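Local coordinates for protein putative hemolysin (Streptococcus mutans UA159, PDB 2RK5) that is of uncertain function but belongs to a family of membrane proteins with CBS domains and may bind flavin adenine dinucleotide, this chain being its C-terminal transporter-associated domain, at residues A[36-42]-A[76-81]. Numbering follows the deposited sequence.
Sequences TIAGFYL and GRVTKL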
ATOM      1  N   THR A  36       3.051   0.089 -11.222  1.00  7.80           N
ATOM      2  CA  THR A  36       4.233   0.863 -10.836  1.00  7.72           C
ATOM      3  C   THR A  36       5.192   0.034 -10.003  1.00  7.61           C
ATOM      4  O   THR A  36       4.863  -1.046  -9.529  1.00  8.86           O
ATOM      5  CB  THR A  36       3.863   2.097  -9.961  1.00  7.93           C
ATOM      6  OG1 THR A  36       3.338   1.677  -8.694  1.00  9.88           O
ATOM      7  CG2 THR A  36       2.859   2.973 -10.651  1.00  8.75           C
ATOM      8  N   ILE A  37       6.412   0.533  -9.874  1.00  6.70           N
ATOM      9  CA  ILE A  37       7.437  -0.149  -9.095  1.00  7.08           C
ATOM     10  C   ILE A  37       7.020  -0.269  -7.626  1.00  7.43           C
ATOM     11  O   ILE A  37       7.270  -1.329  -7.019  1.00  8.03           O
ATOM     12  CB  ILE A  37       8.817   0.491  -9.285  1.00  7.45           C
ATOM     13  CG1 ILE A  37       9.916  -0.423  -8.717  1.00  7.53           C
ATOM     14  CG2 ILE A  37       8.869   1.930  -8.756  1.00  8.97           C
ATOM     15  CD1 ILE A  37       9.974  -1.802  -9.351  1.00 10.07           C
ATOM     16  N   ALA A  38       6.362   0.746  -7.059  1.00  7.66           N
ATOM     17  CA  ALA A  38       5.839   0.583  -5.676  1.00  7.53           C
ATOM     18  C   ALA A  38       4.819  -0.551  -5.601  1.00  7.61           C
ATOM     19  O   ALA A  38       4.798  -1.328  -4.635  1.00  9.12           O
ATOM     20  CB  ALA A  38       5.222   1.870  -5.121  1.00  8.93           C
ATOM     21  N   GLY A  39       3.940  -0.632  -6.587  1.00  7.37           N
ATOM     22  CA  GLY A  39       2.946  -1.691  -6.610  1.00  8.32           C
ATOM     23  C   GLY A  39       3.622  -3.046  -6.673  1.00  7.58           C
ATOM     24  O   GLY A  39       3.199  -4.001  -6.001  1.00  8.80           O
ATOM     25  N   PHE A  40       4.638  -3.167  -7.527  1.00  7.52           N
ATOM     26  CA  PHE A  40       5.379  -4.431  -7.661  1.00  8.22           C
ATOM     27  C   PHE A  40       6.045  -4.816  -6.326  1.00  7.62           C
ATOM     28  O   PHE A  40       5.988  -5.979  -5.865  1.00  7.91           O
ATOM     29  CB  PHE A  40       6.412  -4.287  -8.770  1.00  8.94           C
ATOM     30  CG  PHE A  40       7.265  -5.495  -8.967  1.00  9.40           C
ATOM     31  CD1 PHE A  40       6.881  -6.495  -9.814  1.00  8.59           C
ATOM     32  CD2 PHE A  40       8.462  -5.611  -8.311  1.00  9.77           C
ATOM     33  CE1 PHE A  40       7.647  -7.618  -9.976  1.00 10.05           C
ATOM     34  CE2 PHE A  40       9.263  -6.733  -8.464  1.00  9.62           C
ATOM     35  CZ  PHE A  40       8.848  -7.742  -9.296  1.00  9.85           C
ATOM     36  N   TYR A  41       6.701  -3.832  -5.705  1.00  7.74           N
ATOM     37  CA  TYR A  41       7.399  -4.069  -4.436  1.00  7.89           C
ATOM     38  C   TYR A  41       6.405  -4.453  -3.350  1.00  8.58           C
ATOM     39  O   TYR A  41       6.601  -5.445  -2.617  1.00  8.68           O
ATOM     40  CB  TYR A  41       8.146  -2.813  -4.050  1.00  7.76           C
ATOM     41  CG  TYR A  41       8.610  -2.773  -2.638  1.00  7.04           C
ATOM     42  CD1 TYR A  41       9.843  -3.308  -2.258  1.00  7.19           C
ATOM     43  CD2 TYR A  41       7.873  -2.100  -1.677  1.00  8.44           C
ATOM     44  CE1 TYR A  41      10.301  -3.225  -0.936  1.00  7.60           C
ATOM     45  CE2 TYR A  41       8.308  -2.044  -0.351  1.00  7.45           C
ATOM     46  CZ  TYR A  41       9.529  -2.571   0.011  1.00  6.70           C
ATOM     47  OH  TYR A  41       9.942  -2.447   1.321  1.00  8.90           O
ATOM     48  N   LEU A  42       5.320  -3.705  -3.237  1.00  8.34           N
ATOM     49  CA  LEU A  42       4.360  -3.965  -2.134  1.00  9.57           C
ATOM     50  C   LEU A  42       3.662  -5.324  -2.277  1.00 10.10           C
ATOM     51  O   LEU A  42       3.431  -6.057  -1.280  1.00 10.99           O
ATOM     52  CB  LEU A  42       3.290  -2.866  -2.022  1.00  9.71           C
ATOM     53  CG  LEU A  42       3.833  -1.524  -1.507  1.00 13.41           C
ATOM     54  CD1 LEU A  42       2.746  -0.440  -1.648  1.00 14.57           C
ATOM     55  CD2 LEU A  42       4.312  -1.619  -0.051  1.00 15.35           C
ATOM     56  N   GLY A  76       0.888   4.565   4.198  1.00 16.47           N
ATOM     57  CA  GLY A  76       0.852   3.217   3.603  1.00 17.00           C
ATOM     58  C   GLY A  76       1.362   3.104   2.175  1.00 18.04           C
ATOM     59  O   GLY A  76       1.353   2.011   1.565  1.00 21.71           O
ATOM     60  N   ARG A  77       1.782   4.219   1.589  0.50 16.88           N
ATOM     61  CA  ARG A  77       2.326   4.171   0.237  0.50 15.78           C
ATOM     62  C   ARG A  77       3.848   4.196   0.339  0.50 14.84           C
ATOM     63  O   ARG A  77       4.400   5.048   1.008  0.50 13.18           O
ATOM     64  CB  ARG A  77       1.827   5.354  -0.602  0.50 16.01           C
ATOM     65  CG  ARG A  77       1.882   5.100  -2.106  0.50 17.06           C
ATOM     66  CD  ARG A  77       1.035   3.902  -2.529  0.50 17.39           C
ATOM     67  NE  ARG A  77       1.356   3.474  -3.893  0.50 14.67           N
ATOM     68  CZ  ARG A  77       1.009   2.311  -4.449  0.50 13.74           C
ATOM     69  NH1 ARG A  77       0.357   1.375  -3.765  0.50 13.53           N
ATOM     70  NH2 ARG A  77       1.320   2.072  -5.705  0.50 14.33           N
ATOM     71  N   VAL A  78       4.532   3.263  -0.325  1.00 14.58           N
ATOM     72  CA  VAL A  78       5.967   3.415  -0.519  1.00 13.98           C
ATOM     73  C   VAL A  78       6.121   4.431  -1.629  1.00 13.48           C
ATOM     74  O   VAL A  78       5.786   4.175  -2.790  1.00 15.06           O
ATOM     75  CB  VAL A  78       6.620   2.095  -0.908  1.00 13.37           C
ATOM     76  CG1 VAL A  78       8.127   2.265  -0.925  1.00 14.70           C
ATOM     77  CG2 VAL A  78       6.213   1.018   0.096  1.00 17.08           C
ATOM     78  N   THR A  79       6.670   5.582  -1.299  1.00 11.61           N
ATOM     79  CA  THR A  79       6.823   6.670  -2.268  1.00 11.54           C
ATOM     80  C   THR A  79       8.237   6.763  -2.887  1.00 10.40           C
ATOM     81  O   THR A  79       8.398   7.374  -3.956  1.00 10.05           O
ATOM     82  CB  THR A  79       6.445   7.992  -1.631  1.00 12.04           C
ATOM     83  OG1 THR A  79       7.312   8.234  -0.536  1.00 12.89           O
ATOM     84  CG2 THR A  79       5.020   7.937  -1.134  1.00 12.20           C
ATOM     85  N   LYS A  80       9.239   6.191  -2.224  1.00 10.70           N
ATOM     86  CA  LYS A  80      10.604   6.105  -2.747  1.00 10.85           C
ATOM     87  C   LYS A  80      11.190   4.771  -2.388  1.00  9.73           C
ATOM     88  O   LYS A  80      10.973   4.272  -1.283  1.00  9.68           O
ATOM     89  CB  LYS A  80      11.509   7.198  -2.211  1.00 11.64           C
ATOM     90  CG  LYS A  80      11.151   8.597  -2.668  1.00 13.95           C
ATOM     91  CD  LYS A  80      12.220   9.644  -2.316  1.00 15.71           C
ATOM     92  CE  LYS A  80      11.769  11.059  -2.765  1.00 17.24           C
ATOM     93  NZ  LYS A  80      12.691  12.168  -2.346  1.00 20.83           N
ATOM     94  N   LEU A  81      11.910   4.193  -3.347  1.00  8.63           N
ATOM     95  CA  LEU A  81      12.603   2.928  -3.163  1.00  9.90           C
ATOM     96  C   LEU A  81      14.080   3.096  -3.460  1.00  9.10           C
ATOM     97  O   LEU A  81      14.450   3.822  -4.378  1.00  9.89           O
ATOM     98  CB  LEU A  81      12.065   1.872  -4.118  1.00 10.08           C
ATOM     99  CG  LEU A  81      10.728   1.209  -3.828  1.00 11.03           C
ATOM    100  CD1 LEU A  81      10.283   0.420  -5.074  1.00 17.32           C
ATOM    101  CD2 LEU A  81      10.858   0.243  -2.640  1.00 17.39           C
TER
HETATM  102  O   HOH W   1       2.927   4.008  -7.001  1.00 14.17           O
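L81 sets its CD2 methyl over the centre of one face of the Y41 ring, a CH-pi contact 3.7 Å from CD2 to the ring centroid and 9° off the normal. Its other methyl, CD1, reaches past the ring, 3.8 Å from I37 CG1, so the two methyls meet residues one turn apart. With CG anti to the backbone N (chi1 165°), the Y41 ring is turned so that one face meets L81; its OH is held beyond by a hydrogen bond to the carbonyl O of E55. V78 comes to the same ring obliquely, CG2 3.7 Å from Y41 CE2, and that methyl also presses on L42, where the 3.3 Å between V78 CG2 and L42 CD2 is tighter than usual carbon contact. Next to V78, the small A38 allows a close approach (CA atoms 5.9 Å apart), its CB 3.3 Å from V78 O.

R77 leaves the strand to one side, bends at chi2 and, in the conformer described, one of two modelled, brings its guanidinium back along the helix start. A38 CB lies over one face of this group, and L42 CD1 approaches NH1 obliquely. Water 1, in the guanidinium plane, accepts from R77 NH2 at 2.8 Å and donates to T36 OG1, tying the arginine to the N-cap residue. T36 OG1 accepts from G39 N (3.2 Å), capping the first turn. D75 of the second subunit forms a salt bridge with R77 NH2 and a hydrogen bond with T36 OG1, so the polar margin of this buried contact belongs to the dimer interface. Helix 37-45 packs across strand 77-85, central in the five-stranded antiparallel sheet, at 119° between the short axes, forming part of the alpha+beta core of the transporter-associated (CorC_HlyC) domain.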